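Local coordinates for cytochrome P450 reductase (Amycolatopsis methanolica 239, PDB 5OGX), which passes electrons from NADH, by way of FAD and a [2Fe-2S] cluster, to the cytochrome P450 partner that O-demethylates guaiacol and other lignin-derived aromatics, at residues F26-V31 against H98-L103; A125-F130 against E157-E162; G19-E24 against Q78-A83. All blocks are in the same frame, centred on the assembly; numbering follows the deposited sequence.

Interaction 1: residues F26-V31 against H98-L103; sequences FLRGGV and HPLRDL
L27 and L100 pack CB against CB at 3.7 Å, and this apolar pair is the close, buried part of the contact. Beside it the carbonyl of L27 takes two backbone N-H groups from opposite faces of its plane: G30 N, within the helix end, and L100 N, which lies 2.9 Å from L27 O. P99 CA adds a CA-H...O contact to the same oxygen. G30, at positive phi, is the C-prime residue of a Schellman motif that ends the helix, and 98-103 docks against this C-terminus. The solvent side is polar instead: one water donates to both R28 O and L100 O and bridges the backbones there. Farther out, R28 runs extended from CG to NE and crosses L100 at a slant, its CG 4.0 Å from L100 CD2. Its guanidinium then grips D102 end-on: NH2 reaches OD1 of D102 at 2.9 Å, nearly straight at 170°, while NH1 meets OD2 from above the carboxylate plane at 3.1 Å. An alanine in place of R28 would probably leave the D102 carboxylate without this salt bridge and L100 CD2 without the methylene CG that packs on it. The contact joins the end of helix 22-28 to the start of strand 101-114, with L194 of strand 187-194 touching both leucines and T191 touching both R28 and D102.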
loop_
_atom_site.group_PDB
_atom_site.type_symbol
_atom_site.label_atom_id
_atom_site.label_comp_id
_atom_site.label_asym_id
_atom_site.label_seq_id
_atom_site.Cartn_x
_atom_site.Cartn_y
_atom_site.Cartn_z
ATOM N N PHE A 26 10.759 -8.160 13.100
ATOM C CA PHE A 26 9.574 -9.012 13.178
ATOM C C PHE A 26 9.165 -9.503 11.792
ATOM O O PHE A 26 8.995 -10.706 11.582
ATOM C CB PHE A 26 8.406 -8.275 13.853
ATOM C CG PHE A 26 8.564 -8.139 15.359
ATOM C CD1 PHE A 26 8.752 -9.260 16.156
ATOM C CD2 PHE A 26 8.529 -6.894 15.965
ATOM C CE1 PHE A 26 8.926 -9.147 17.540
ATOM C CE2 PHE A 26 8.692 -6.772 17.352
ATOM C CZ PHE A 26 8.886 -7.899 18.137
ATOM N N LEU A 27 9.019 -8.596 10.818
ATOM C CA LEU A 27 8.534 -9.062 9.519
ATOM C C LEU A 27 9.536 -9.989 8.837
ATOM O O LEU A 27 9.138 -10.927 8.137
ATOM C CB LEU A 27 8.199 -7.886 8.597
ATOM C CG LEU A 27 7.109 -6.915 9.048
ATOM C CD1 LEU A 27 6.950 -5.796 8.003
ATOM C CD2 LEU A 27 5.780 -7.622 9.292
ATOM N N ARG A 28 10.831 -9.733 8.998
ATOM C CA ARG A 28 11.809 -10.652 8.421
ATOM C C ARG A 28 11.716 -12.035 9.055
ATOM O O ARG A 28 12.044 -13.039 8.411
ATOM C CB ARG A 28 13.219 -10.082 8.572
ATOM C CG ARG A 28 13.505 -8.928 7.609
ATOM C CD ARG A 28 14.964 -8.547 7.651
ATOM N NE ARG A 28 15.283 -7.476 6.715
ATOM C CZ ARG A 28 15.671 -7.675 5.459
ATOM N NH1 ARG A 28 15.778 -8.907 4.984
ATOM N NH2 ARG A 28 15.959 -6.640 4.678
ATOM N N GLY A 29 11.253 -12.113 10.298
ATOM C CA GLY A 29 10.973 -13.379 10.941
ATOM C C GLY A 29 9.601 -13.956 10.673
ATOM O O GLY A 29 9.236 -14.960 11.294
ATOM N N GLY A 30 8.824 -13.351 9.772
ATOM C CA GLY A 30 7.474 -13.814 9.509
ATOM C C GLY A 30 6.495 -13.550 10.630
ATOM O O GLY A 30 5.468 -14.230 10.709
ATOM N N VAL A 31 6.799 -12.596 11.513
ATOM C CA VAL A 31 5.974 -12.271 12.675
ATOM C C VAL A 31 5.284 -10.953 12.361
ATOM O O VAL A 31 5.954 -9.926 12.200
ATOM C CB VAL A 31 6.811 -12.147 13.956
ATOM C CG1 VAL A 31 5.940 -11.640 15.105
ATOM C CG2 VAL A 31 7.488 -13.473 14.292
ATOM N N HIS A 98 3.742 -13.314 5.539
ATOM C CA HIS A 98 4.778 -13.522 4.537
ATOM C C HIS A 98 6.057 -12.827 4.983
ATOM O O HIS A 98 6.018 -11.645 5.340
ATOM C CB HIS A 98 4.330 -12.966 3.188
ATOM C CG HIS A 98 3.003 -13.486 2.742
ATOM N ND1 HIS A 98 2.782 -14.822 2.491
ATOM C CD2 HIS A 98 1.828 -12.856 2.508
ATOM C CE1 HIS A 98 1.524 -14.995 2.119
ATOM N NE2 HIS A 98 0.923 -13.816 2.125
ATOM N N PRO A 99 7.198 -13.502 4.958
ATOM C CA PRO A 99 8.427 -12.876 5.456
ATOM C C PRO A 99 8.876 -11.721 4.572
ATOM O O PRO A 99 8.868 -11.807 3.343
ATOM C CB PRO A 99 9.444 -14.020 5.422
ATOM C CG PRO A 99 8.943 -14.907 4.292
ATOM C CD PRO A 99 7.430 -14.829 4.370
ATOM N N LEU A 100 9.278 -10.638 5.220
ATOM C CA LEU A 100 9.964 -9.556 4.526
ATOM C C LEU A 100 11.335 -10.044 4.085
ATOM O O LEU A 100 12.082 -10.599 4.892
ATOM C CB LEU A 100 10.108 -8.355 5.460
ATOM C CG LEU A 100 10.914 -7.146 4.986
ATOM C CD1 LEU A 100 10.233 -6.532 3.766
ATOM C CD2 LEU A 100 11.011 -6.119 6.114
ATOM N N ARG A 101 11.682 -9.849 2.814
ATOM C CA ARG A 101 12.982 -10.363 2.391
ATOM C C ARG A 101 13.605 -9.484 1.316
ATOM O O ARG A 101 12.943 -8.654 0.689
ATOM C CB ARG A 101 12.879 -11.815 1.912
ATOM C CG ARG A 101 12.086 -12.046 0.639
ATOM C CD ARG A 101 12.089 -13.552 0.293
ATOM N NE ARG A 101 11.446 -13.822 -0.993
ATOM C CZ ARG A 101 12.025 -13.629 -2.174
ATOM N NH1 ARG A 101 13.270 -13.170 -2.239
ATOM N NH2 ARG A 101 11.361 -13.892 -3.296
ATOM N N ASP A 102 14.915 -9.667 1.136
ATOM C CA ASP A 102 15.648 -8.942 0.103
ATOM C C ASP A 102 15.442 -9.611 -1.247
ATOM O O ASP A 102 15.559 -10.835 -1.366
ATOM C CB ASP A 102 17.132 -8.892 0.445
ATOM C CG ASP A 102 17.382 -8.338 1.827
ATOM O OD1 ASP A 102 17.117 -7.137 2.030
ATOM O OD2 ASP A 102 17.822 -9.107 2.706
ATOM N N LEU A 103 15.138 -8.811 -2.261
ATOM C CA LEU A 103 14.786 -9.337 -3.573
ATOM C C LEU A 103 15.969 -9.233 -4.520
ATOM O O LEU A 103 16.758 -8.287 -4.452
ATOM C CB LEU A 103 13.600 -8.581 -4.175
ATOM C CG LEU A 103 12.394 -8.420 -3.252
ATOM C CD1 LEU A 103 11.275 -7.660 -3.961
ATOM C CD2 LEU A 103 11.921 -9.791 -2.771
HETATM O O HOH W 1 13.107 -12.861 5.822
#

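Interaction 2: residues A125-F130 against E157-E162; sequences AEPLAF and EDKVLE
F130 and D158 both hold CG between the backbone N and the carbonyl carbon (chi1 60° and 56°), and in these rotamers the phenyl ring reaches the backbone of 157-158 while the carboxylate lies beside P127. The F130 ring meets that backbone with its edge: CZ comes 3.7 Å from E157 O, which lies in the ring plane, and CE1 also approaches D158 CA. The carboxylate of D158 sits against CB of P127, with OD2 3.6 Å away, and a water lies 2.7 Å from D158 OD2.

A backbone bond joins the two segments: L128 N donates to D158 O at 3.0 Å, with an N-H...O angle of 168° and the donor in the carbonyl plane; P127 CA makes a CA-H...O contact with the same oxygen. On the exposed flank K159, bent at chi2 and chi3, lies side by side with P127, its CD 4.0 Å from P127 CD. Its NZ bonds chiefly to L124 O, with a weak bond to A125 O at 3.1 Å. On the buried flank L128 and L161 cross at about a right angle, CD2 to CD2 4.1 Å, and L128 also packs on L103 and P193.

Here the loop after strand 117-124 is bound to the turn leading into its antiparallel neighbour, strand 160-166, at the edge of the six-stranded sheet of the FAD-binding domain, the flavin-carrying beta-barrel of the ferredoxin reductase family. The side chain of L161 is about 11 Å from the FAD, consistent with a place in the barrel framework beside the flavin site.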
loop_
_atom_site.group_PDB
_atom_site.type_symbol
_atom_site.label_atom_id
_atom_site.label_comp_id
_atom_site.label_asym_id
_atom_site.label_seq_id
_atom_site.Cartn_x
_atom_site.Cartn_y
_atom_site.Cartn_z
ATOM N N ALA A 125 14.326 -13.510 -9.023
ATOM C CA ALA A 125 15.021 -14.793 -9.111
ATOM C C ALA A 125 14.220 -15.918 -8.462
ATOM O O ALA A 125 14.316 -17.075 -8.895
ATOM C CB ALA A 125 16.405 -14.686 -8.470
ATOM N N GLU A 126 13.443 -15.606 -7.424
ATOM C CA GLU A 126 12.630 -16.559 -6.683
ATOM C C GLU A 126 11.229 -15.998 -6.494
ATOM O O GLU A 126 11.058 -14.779 -6.377
ATOM C CB GLU A 126 13.241 -16.860 -5.307
ATOM C CG GLU A 126 14.757 -17.037 -5.319
ATOM C CD GLU A 126 15.200 -18.278 -6.077
ATOM O OE1 GLU A 126 16.390 -18.346 -6.473
ATOM O OE2 GLU A 126 14.360 -19.187 -6.272
ATOM N N PRO A 127 10.213 -16.858 -6.422
ATOM C CA PRO A 127 8.848 -16.360 -6.199
ATOM C C PRO A 127 8.750 -15.584 -4.897
ATOM O O PRO A 127 9.352 -15.951 -3.884
ATOM C CB PRO A 127 7.996 -17.635 -6.143
ATOM C CG PRO A 127 8.816 -18.690 -6.793
ATOM C CD PRO A 127 10.259 -18.319 -6.633
ATOM N N LEU A 128 7.967 -14.511 -4.929
ATOM C CA LEU A 128 7.677 -13.719 -3.743
ATOM C C LEU A 128 6.300 -14.084 -3.210
ATOM O O LEU A 128 5.319 -14.068 -3.958
ATOM C CB LEU A 128 7.732 -12.229 -4.064
ATOM C CG LEU A 128 7.489 -11.318 -2.862
ATOM C CD1 LEU A 128 8.615 -11.541 -1.848
ATOM C CD2 LEU A 128 7.420 -9.857 -3.300
ATOM N N ALA A 129 6.230 -14.420 -1.923
ATOM C CA ALA A 129 4.951 -14.622 -1.249
ATOM C C ALA A 129 4.444 -13.274 -0.763
ATOM O O ALA A 129 5.165 -12.572 -0.054
ATOM C CB ALA A 129 5.105 -15.580 -0.068
ATOM N N PHE A 130 3.215 -12.913 -1.146
ATOM C CA PHE A 130 2.613 -11.645 -0.733
ATOM C C PHE A 130 1.099 -11.740 -0.878
ATOM O O PHE A 130 0.570 -12.653 -1.517
ATOM C CB PHE A 130 3.142 -10.455 -1.561
ATOM C CG PHE A 130 2.861 -10.577 -3.040
ATOM C CD1 PHE A 130 3.775 -11.210 -3.871
ATOM C CD2 PHE A 130 1.691 -10.068 -3.593
ATOM C CE1 PHE A 130 3.534 -11.350 -5.240
ATOM C CE2 PHE A 130 1.442 -10.205 -4.972
ATOM C CZ PHE A 130 2.368 -10.851 -5.785
ATOM N N GLU A 157 0.820 -14.082 -9.545
ATOM C CA GLU A 157 1.820 -13.444 -10.400
ATOM C C GLU A 157 3.047 -13.144 -9.539
ATOM O O GLU A 157 3.321 -12.005 -9.154
ATOM C CB GLU A 157 1.240 -12.186 -11.042
ATOM C CG GLU A 157 -0.039 -12.453 -11.846
ATOM C CD GLU A 157 -0.794 -11.187 -12.261
ATOM O OE1 GLU A 157 -0.709 -10.149 -11.562
ATOM O OE2 GLU A 157 -1.502 -11.239 -13.292
ATOM N N ASP A 158 3.768 -14.211 -9.184
ATOM C CA ASP A 158 4.727 -14.093 -8.090
ATOM C C ASP A 158 6.173 -13.962 -8.549
ATOM O O ASP A 158 7.065 -13.882 -7.701
ATOM C CB ASP A 158 4.593 -15.276 -7.109
ATOM C CG ASP A 158 4.741 -16.632 -7.770
ATOM O OD1 ASP A 158 5.110 -16.710 -8.963
ATOM O OD2 ASP A 158 4.485 -17.639 -7.071
ATOM N N LYS A 159 6.426 -13.914 -9.855
ATOM C CA LYS A 159 7.786 -13.809 -10.359
ATOM C C LYS A 159 8.077 -12.514 -11.096
ATOM O O LYS A 159 9.250 -12.224 -11.359
ATOM C CB LYS A 159 8.099 -14.989 -11.295
ATOM C CG LYS A 159 8.310 -16.302 -10.570
ATOM C CD LYS A 159 9.755 -16.450 -10.134
ATOM C CE LYS A 159 10.592 -17.072 -11.239
ATOM N NZ LYS A 159 12.041 -16.841 -11.025
ATOM N N VAL A 160 7.064 -11.732 -11.446
ATOM C CA VAL A 160 7.263 -10.468 -12.142
ATOM C C VAL A 160 6.407 -9.439 -11.426
ATOM O O VAL A 160 5.171 -9.491 -11.506
ATOM C CB VAL A 160 6.887 -10.553 -13.626
ATOM C CG1 VAL A 160 7.042 -9.186 -14.280
ATOM C CG2 VAL A 160 7.745 -11.606 -14.351
ATOM N N LEU A 161 7.049 -8.517 -10.713
ATOM C CA LEU A 161 6.312 -7.504 -9.969
ATOM C C LEU A 161 5.916 -6.363 -10.897
ATOM O O LEU A 161 6.706 -5.928 -11.735
ATOM C CB LEU A 161 7.160 -6.980 -8.805
ATOM C CG LEU A 161 7.746 -8.040 -7.863
ATOM C CD1 LEU A 161 8.568 -7.361 -6.758
ATOM C CD2 LEU A 161 6.667 -8.945 -7.244
ATOM N N GLU A 162 4.679 -5.889 -10.756
ATOM C CA GLU A 162 4.147 -4.825 -11.607
ATOM C C GLU A 162 3.930 -3.575 -10.768
ATOM O O GLU A 162 3.114 -3.588 -9.840
ATOM C CB GLU A 162 2.834 -5.244 -12.274
ATOM C CG GLU A 162 2.225 -4.139 -13.128
ATOM C CD GLU A 162 0.872 -4.522 -13.707
ATOM O OE1 GLU A 162 0.451 -5.666 -13.481
ATOM O OE2 GLU A 162 0.245 -3.677 -14.376
HETATM O O HOH W 2 4.229 -17.232 -4.390
#

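Interaction 3: residues G19-E24 against Q78-A83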
loop_
_atom_site.group_PDB
_atom_site.type_symbol
_atom_site.label_atom_id
_atom_site.label_comp_id
_atom_site.label_asym_id
_atom_site.label_seq_id
_atom_site.Cartn_x
_atom_site.Cartn_y
_atom_site.Cartn_z
ATOM N N GLY A 19 21.355 -2.240 14.933
ATOM C CA GLY A 19 21.026 -1.211 13.966
ATOM C C GLY A 19 19.724 -1.431 13.226
ATOM O O GLY A 19 19.365 -0.642 12.346
ATOM N N GLN A 20 18.996 -2.484 13.577
ATOM C CA GLN A 20 17.795 -2.914 12.876
ATOM C C GLN A 20 16.551 -2.482 13.645
ATOM O O GLN A 20 16.548 -2.471 14.880
ATOM C CB GLN A 20 17.826 -4.432 12.711
ATOM C CG GLN A 20 16.661 -5.056 11.996
ATOM C CD GLN A 20 16.880 -6.537 11.776
ATOM O OE1 GLN A 20 17.424 -7.237 12.636
ATOM N NE2 GLN A 20 16.489 -7.018 10.614
ATOM N N THR A 21 15.497 -2.117 12.914
ATOM C CA THR A 21 14.274 -1.682 13.575
ATOM C C THR A 21 13.430 -2.871 14.026
ATOM O O THR A 21 13.515 -3.976 13.481
ATOM C CB THR A 21 13.443 -0.799 12.649
ATOM O OG1 THR A 21 12.983 -1.576 11.541
ATOM C CG2 THR A 21 14.264 0.378 12.151
ATOM N N LEU A 22 12.596 -2.625 15.045
ATOM C CA LEU A 22 11.691 -3.663 15.527
ATOM C C LEU A 22 10.822 -4.203 14.396
ATOM O O LEU A 22 10.678 -5.420 14.228
ATOM C CB LEU A 22 10.810 -3.112 16.649
ATOM C CG LEU A 22 11.512 -2.678 17.932
ATOM C CD1 LEU A 22 10.495 -2.273 19.005
ATOM C CD2 LEU A 22 12.406 -3.793 18.410
ATOM N N LEU A 23 10.206 -3.309 13.621
ATOM C CA LEU A 23 9.323 -3.767 12.553
ATOM C C LEU A 23 10.053 -4.704 11.600
ATOM O O LEU A 23 9.544 -5.773 11.257
ATOM C CB LEU A 23 8.733 -2.581 11.790
ATOM C CG LEU A 23 7.800 -3.038 10.649
ATOM C CD1 LEU A 23 6.565 -3.788 11.177
ATOM C CD2 LEU A 23 7.383 -1.838 9.819
ATOM N N GLU A 24 11.253 -4.318 11.154
ATOM C CA GLU A 24 11.933 -5.137 10.159
ATOM C C GLU A 24 12.382 -6.467 10.743
ATOM O O GLU A 24 12.320 -7.494 10.060
ATOM C CB GLU A 24 13.107 -4.370 9.558
ATOM C CG GLU A 24 12.580 -3.238 8.702
ATOM C CD GLU A 24 13.552 -2.756 7.669
ATOM O OE1 GLU A 24 14.765 -3.031 7.816
ATOM O OE2 GLU A 24 13.090 -2.076 6.728
ATOM N N GLN A 78 10.547 2.834 13.476
ATOM C CA GLN A 78 11.621 3.760 13.793
ATOM C C GLN A 78 12.447 3.314 14.986
ATOM O O GLN A 78 13.598 3.736 15.116
ATOM C CB GLN A 78 11.035 5.154 14.070
ATOM C CG GLN A 78 10.192 5.644 12.921
ATOM C CD GLN A 78 11.049 5.900 11.707
ATOM O OE1 GLN A 78 12.091 6.559 11.807
ATOM N NE2 GLN A 78 10.648 5.364 10.567
ATOM N N ALA A 79 11.907 2.438 15.826
ATOM C CA ALA A 79 12.548 2.102 17.088
ATOM C C ALA A 79 13.594 1.011 16.895
ATOM O O ALA A 79 13.336 -0.008 16.247
ATOM C CB ALA A 79 11.493 1.652 18.106
ATOM N N ARG A 80 14.785 1.234 17.450
ATOM C CA ARG A 80 15.793 0.195 17.499
ATOM C C ARG A 80 16.091 -0.157 18.952
ATOM O O ARG A 80 16.175 0.732 19.800
ATOM C CB ARG A 80 17.091 0.624 16.796
ATOM C CG ARG A 80 16.878 0.966 15.321
ATOM C CD ARG A 80 18.153 1.523 14.664
ATOM N NE ARG A 80 17.964 1.644 13.220
ATOM C CZ ARG A 80 17.322 2.651 12.635
ATOM N NH1 ARG A 80 16.817 3.637 13.372
ATOM N NH2 ARG A 80 17.179 2.671 11.314
ATOM N N PRO A 81 16.239 -1.440 19.261
ATOM C CA PRO A 81 16.391 -1.851 20.658
ATOM C C PRO A 81 17.760 -1.476 21.195
ATOM O O PRO A 81 18.762 -1.534 20.480
ATOM C CB PRO A 81 16.219 -3.373 20.598
ATOM C CG PRO A 81 16.681 -3.736 19.200
ATOM C CD PRO A 81 16.232 -2.588 18.333
ATOM N N LEU A 82 17.787 -1.086 22.466
ATOM C CA LEU A 82 19.030 -0.903 23.210
ATOM C C LEU A 82 19.207 -1.967 24.281
ATOM O O LEU A 82 20.211 -1.951 25.011
ATOM C CB LEU A 82 19.068 0.493 23.835
ATOM C CG LEU A 82 18.822 1.652 22.870
ATOM C CD1 LEU A 82 18.481 2.929 23.628
ATOM C CD2 LEU A 82 20.032 1.859 21.973
ATOM N N ALA A 83 18.252 -2.885 24.387
ATOM C CA ALA A 83 18.278 -4.012 25.310
ATOM C C ALA A 83 17.208 -4.987 24.838
ATOM O O ALA A 83 16.438 -4.685 23.922
ATOM C CB ALA A 83 18.026 -3.570 26.753
#
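R80 and G19 meet through a side-chain-to-backbone hydrogen bond: R80 NE donates to G19 O at 2.8 Å, the oxygen lying in the guanidinium plane while the donor stands above the plane of the G19 carbonyl. The arginine arrives there with CG beside its backbone N (chi1 -60°) and its chain extended from CG to NE, which carries CG and CD past the carbonyls of Q20 and G19. A second hydrogen bond joins the backbones, L22 N to A79 O at 3.0 Å, with the donor nearly along the C=O axis. T21 CA makes a CA-H...O contact with this same oxygen.

Within 19-24, T21 is the N-cap of the helix: its OG1 accepts from E24 N, 3.3 Å away. The torsion that directs the hydroxyl to this task (chi1 66°) leaves CG2 beside the backbone N, where the methyl lies over one face of the R80 guanidinium, offset toward its rim and 3.8 Å from CZ of R80.

The apolar contacts come from L22, whose two methyls part: CD1 approaches A79 CB at 4.1 Å, and CD2 meets P81 CD at 4.0 Å.

The N-terminal end of helix 22-28 is thus held to the short strand 80-81, just after the cluster ligand C77. V7 of strand 5-9 touches both L22 and P81, R80 pairs by backbone with D55 in strand 54-55, and E24 OE2 bonds N38 of the cluster-binding loop.

In the fold
Interactions 1 and 3 grip opposite ends of helix 22-28 in the iron-sulfur domain: 19-24 holds its capped N-terminus to 78-83, while 26-31 joins its C-terminus to the strand that enters the FAD-binding domain. They touch where R28 packs on Q20. Interaction 2 lies wholly in the FAD-binding domain, about 28 Å from interaction 3 between centres, but meets interaction 1 through R101, whose NH2 probably bonds P127 O. All three are partly buried. L27 and L100 in interaction 1 and T21 and L22 in interaction 3 are buried, while interaction 2 sets exposed P127 and K159 beside buried L128, F130 and L161. Only interaction 1 pairs opposite charges across its segments; the others turn theirs to backbone carbonyls.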